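PDB 4G68: ABC transporter from Caldanaerobius, which probably binds xylo-oligosaccharides outside the cell and hands them to an ABC transporter for uptake during xylan utilization. Local coordinates for residues 304-309 and 376-381. Residues are numbered along the deposited sequence; the frame is centred on the assembly and turned at random.
Sequences FDAAAF and LIATGL. With XYS (alpha-D-xylopyranose), chain D; XYP (beta-D-xylopyranose), chain B.
Ala-307, Ala-378 and Thr-379 carry most of the surface shared by 304-309 and 376-381, in a buried junction that also lines the glycan pocket of this periplasmic-binding-protein fold. It is a worked example of a sugar site lined by chain leaving one helix and entering another: the first turn of helix 306-310 meets the chain just as it leaves helix 356-377. Ala-378, the first residue past that helix, departs from helical geometry with a positive phi of 66°, and its carbonyl accepts a weak hydrogen bond from Ala-307 N (3.0 Å), bent to 129° at the hydrogen. Beside this bond the methyls of Ala-306 and Ala-378 touch obliquely, flank against flank, CB to CB at 3.8 Å. Ala-307 CB in turn abuts CG2 of Thr-379 at 3.3 Å, tighter than usual for two carbons. Thr-379 has its methyl anti to the carbonyl carbon, which leaves CG2 between that alanine and the alpha-D-xylopyranose XYS, 3.5 Å from ring atom O5; the hydroxyl is bonded instead to Asp-374. The carbonyl of the same threonine, Thr-379 O, lies 3.2 Å from Phe-304 CB. The aromatic side chain then turns from the protein contact to the ligand: CG sits between the backbone N and the carbonyl carbon (chi1 41°), and one ring face lies beneath the beta-D-xylopyranose XYP linked to XYS, an apolar platform of the kind common in carbohydrate sites. An alanine here would probably deprive this sugar of the ring it lies against and open a gap there. Arg-284, which hydrogen-bonds XYP together with Trp-126, is held in turn by a salt bridge from the second-shell Asp-305. Over the centre of the Phe-304 ring stands XYP C4, 3.9 Å above the plane.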
ATOM      1  N   PHE A 304       3.410   0.136  -4.841  1.00  4.71           N
ATOM      2  CA  PHE A 304       4.701  -0.269  -4.263  1.00  4.90           C
ATOM      3  C   PHE A 304       5.269  -1.540  -4.861  1.00  5.09           C
ATOM      4  O   PHE A 304       6.493  -1.802  -4.763  1.00  4.90           O
ATOM      5  CB  PHE A 304       4.655  -0.374  -2.723  1.00  5.10           C
ATOM      6  CG  PHE A 304       3.382  -1.003  -2.206  1.00  4.95           C
ATOM      7  CD1 PHE A 304       3.119  -2.381  -2.349  1.00  5.14           C
ATOM      8  CD2 PHE A 304       2.436  -0.212  -1.611  1.00  5.04           C
ATOM      9  CE1 PHE A 304       1.890  -2.935  -1.884  1.00  5.30           C
ATOM     10  CE2 PHE A 304       1.222  -0.732  -1.166  1.00  5.26           C
ATOM     11  CZ  PHE A 304       0.946  -2.102  -1.288  1.00  5.17           C
ATOM     12  N   ASP A 305       4.363  -2.322  -5.450  1.00  5.19           N
ATOM     13  CA  ASP A 305       4.691  -3.553  -6.147  1.00  5.35           C
ATOM     14  C   ASP A 305       5.355  -3.322  -7.507  1.00  5.37           C
ATOM     15  O   ASP A 305       5.937  -4.261  -8.120  1.00  5.12           O
ATOM     16  CB  ASP A 305       3.524  -4.500  -6.206  1.00  5.58           C
ATOM     17  CG  ASP A 305       3.171  -5.124  -4.817  1.00  5.67           C
ATOM     18  OD1 ASP A 305       4.009  -5.151  -3.907  1.00  5.98           O
ATOM     19  OD2 ASP A 305       2.034  -5.514  -4.636  1.00  5.87           O
ATOM     20  N   ALA A 306       5.275  -2.103  -8.002  1.00  5.49           N
ATOM     21  CA  ALA A 306       5.843  -1.795  -9.294  1.00  5.38           C
ATOM     22  C   ALA A 306       7.289  -2.212  -9.379  1.00  5.54           C
ATOM     23  O   ALA A 306       7.757  -2.676 -10.444  1.00  6.08           O
ATOM     24  CB  ALA A 306       5.729  -0.310  -9.545  1.00  5.46           C
ATOM     25  N   ALA A 307       8.080  -1.936  -8.325  1.00  6.02           N
ATOM     26  CA  ALA A 307       9.440  -2.397  -8.348  1.00  6.13           C
ATOM     27  C   ALA A 307       9.671  -3.837  -8.667  1.00  6.03           C
ATOM     28  O   ALA A 307      10.684  -4.135  -9.366  1.00  6.23           O
ATOM     29  CB  ALA A 307      10.158  -2.043  -7.001  1.00  6.02           C
ATOM     30  N   ALA A 308       8.807  -4.726  -8.159  1.00  6.15           N
ATOM     31  CA  ALA A 308       8.991  -6.161  -8.442  1.00  6.60           C
ATOM     32  C   ALA A 308       8.951  -6.399  -9.952  1.00  6.38           C
ATOM     33  O   ALA A 308       9.473  -7.393 -10.414  1.00  7.87           O
ATOM     34  CB  ALA A 308       7.888  -7.029  -7.766  1.00  6.27           C
ATOM     35  N   PHE A 309       8.382  -5.486 -10.722  1.00  6.82           N
ATOM     36  CA  PHE A 309       8.206  -5.701 -12.181  1.00  6.66           C
ATOM     37  C   PHE A 309       9.234  -4.987 -13.064  1.00  7.29           C
ATOM     38  O   PHE A 309       9.586  -5.508 -14.175  1.00  7.82           O
ATOM     39  CB  PHE A 309       6.756  -5.340 -12.668  1.00  6.52           C
ATOM     40  CG  PHE A 309       5.636  -5.796 -11.731  1.00  6.54           C
ATOM     41  CD1 PHE A 309       5.714  -7.004 -11.078  1.00  6.69           C
ATOM     42  CD2 PHE A 309       4.508  -4.978 -11.503  1.00  6.08           C
ATOM     43  CE1 PHE A 309       4.745  -7.392 -10.167  1.00  7.07           C
ATOM     44  CE2 PHE A 309       3.470  -5.374 -10.627  1.00  6.83           C
ATOM     45  CZ  PHE A 309       3.603  -6.573  -9.930  1.00  6.88           C
ATOM     46  N   LEU A 376      12.779   6.666  -7.723  1.00 10.05           N
ATOM     47  CA  LEU A 376      13.734   6.106  -8.710  1.00 10.59           C
ATOM     48  C   LEU A 376      13.578   4.640  -8.980  1.00 10.72           C
ATOM     49  O   LEU A 376      13.818   4.200 -10.124  1.00 11.66           O
ATOM     50  CB  LEU A 376      15.185   6.368  -8.269  1.00 12.37           C
ATOM     51  CG  LEU A 376      15.647   7.850  -8.366  1.00 14.08           C
ATOM     52  CD1 LEU A 376      16.988   7.939  -7.661  1.00 16.48           C
ATOM     53  CD2 LEU A 376      15.710   8.307  -9.818  1.00 18.46           C
ATOM     54  N   ILE A 377      13.273   3.823  -7.964  1.00 10.96           N
ATOM     55  CA  ILE A 377      13.156   2.377  -8.232  1.00  9.08           C
ATOM     56  C   ILE A 377      11.702   1.813  -8.276  1.00  8.01           C
ATOM     57  O   ILE A 377      11.511   0.598  -8.444  1.00  7.54           O
ATOM     58  CB  ILE A 377      14.009   1.507  -7.293  1.00 10.04           C
ATOM     59  CG1 ILE A 377      13.592   1.658  -5.841  1.00 11.71           C
ATOM     60  CG2 ILE A 377      15.509   1.822  -7.472  1.00 11.42           C
ATOM     61  CD1 ILE A 377      14.340   0.720  -4.903  1.00 12.93           C
ATOM     62  N   ALA A 378      10.712   2.701  -8.094  1.00  7.25           N
ATOM     63  CA  ALA A 378       9.294   2.384  -8.130  1.00  6.68           C
ATOM     64  C   ALA A 378       8.823   1.466  -7.000  1.00  6.16           C
ATOM     65  O   ALA A 378       7.846   0.762  -7.129  1.00  6.13           O
ATOM     66  CB  ALA A 378       8.798   1.871  -9.527  1.00  6.61           C
ATOM     67  N   THR A 379       9.447   1.579  -5.835  1.00  6.38           N
ATOM     68  CA  THR A 379       8.952   0.902  -4.643  1.00  6.97           C
ATOM     69  C   THR A 379       7.956   1.811  -3.901  1.00  7.32           C
ATOM     70  O   THR A 379       7.363   1.396  -2.922  1.00  7.64           O
ATOM     71  CB  THR A 379      10.112   0.596  -3.652  1.00  6.70           C
ATOM     72  OG1 THR A 379      10.959   1.714  -3.562  1.00  6.92           O
ATOM     73  CG2 THR A 379      10.953  -0.587  -4.151  1.00  7.30           C
ATOM     74  N   GLY A 380       7.745   3.027  -4.382  1.00  7.65           N
ATOM     75  CA  GLY A 380       6.707   3.866  -3.759  1.00  7.15           C
ATOM     76  C   GLY A 380       6.511   5.136  -4.532  1.00  7.15           C
ATOM     77  O   GLY A 380       7.223   5.334  -5.513  1.00  7.24           O
ATOM     78  N   LEU A 381       5.494   5.936  -4.157  1.00  7.06           N
ATOM     79  CA  LEU A 381       5.279   7.254  -4.776  1.00  8.04           C
ATOM     80  C   LEU A 381       5.816   8.283  -3.776  1.00  7.63           C
ATOM     81  O   LEU A 381       5.504   8.233  -2.630  1.00  7.79           O
ATOM     82  CB  LEU A 381       3.791   7.451  -5.114  1.00  8.94           C
ATOM     83  CG  LEU A 381       3.271   6.580  -6.289  1.00 10.00           C
ATOM     84  CD1 LEU A 381       1.729   6.524  -6.207  1.00  9.47           C
ATOM     85  CD2 LEU A 381       3.693   7.298  -7.574  1.00 10.42           C
TER
HETATM   86  C1  XYS D   1      10.752  -3.903  -0.868  1.00 15.24           C
HETATM   87  C2  XYS D   1       9.874  -4.663   0.153  1.00 12.23           C
HETATM   88  C3  XYS D   1       8.370  -4.375   0.045  1.00 10.18           C
HETATM   89  C4  XYS D   1       8.121  -2.872  -0.174  1.00 10.34           C
HETATM   90  C5  XYS D   1       8.918  -2.381  -1.381  1.00 10.68           C
HETATM   91  O1  XYS D   1      11.699  -4.670  -1.542  1.00 17.96           O
HETATM   92  O2  XYS D   1      10.083  -6.019   0.252  1.00 14.40           O
HETATM   93  O3  XYS D   1       7.783  -4.859   1.198  1.00  8.74           O
HETATM   94  O4  XYS D   1       6.766  -2.484  -0.141  1.00  8.70           O
HETATM   95  O5  XYS D   1      10.106  -2.959  -1.661  1.00 11.48           O
HETATM   96  C1  XYP B   2       6.066  -2.482   0.939  1.00  6.06           C
HETATM   97  C2  XYP B   2       5.497  -1.065   1.054  1.00  5.71           C
HETATM   98  C3  XYP B   2       4.537  -1.090   2.265  1.00  5.80           C
HETATM   99  C4  XYP B   2       3.481  -2.119   1.929  1.00  6.06           C
HETATM  100  C5  XYP B   2       4.133  -3.492   1.675  1.00  5.98           C
HETATM  101  O2  XYP B   2       6.590  -0.202   1.362  1.00  6.38           O
HETATM  102  O3  XYP B   2       3.932   0.220   2.255  1.00  5.70           O
HETATM  103  O4  XYP B   2       2.641  -2.206   3.085  1.00  5.37           O
HETATM  104  O5  XYP B   2       5.040  -3.348   0.575  1.00  6.04           O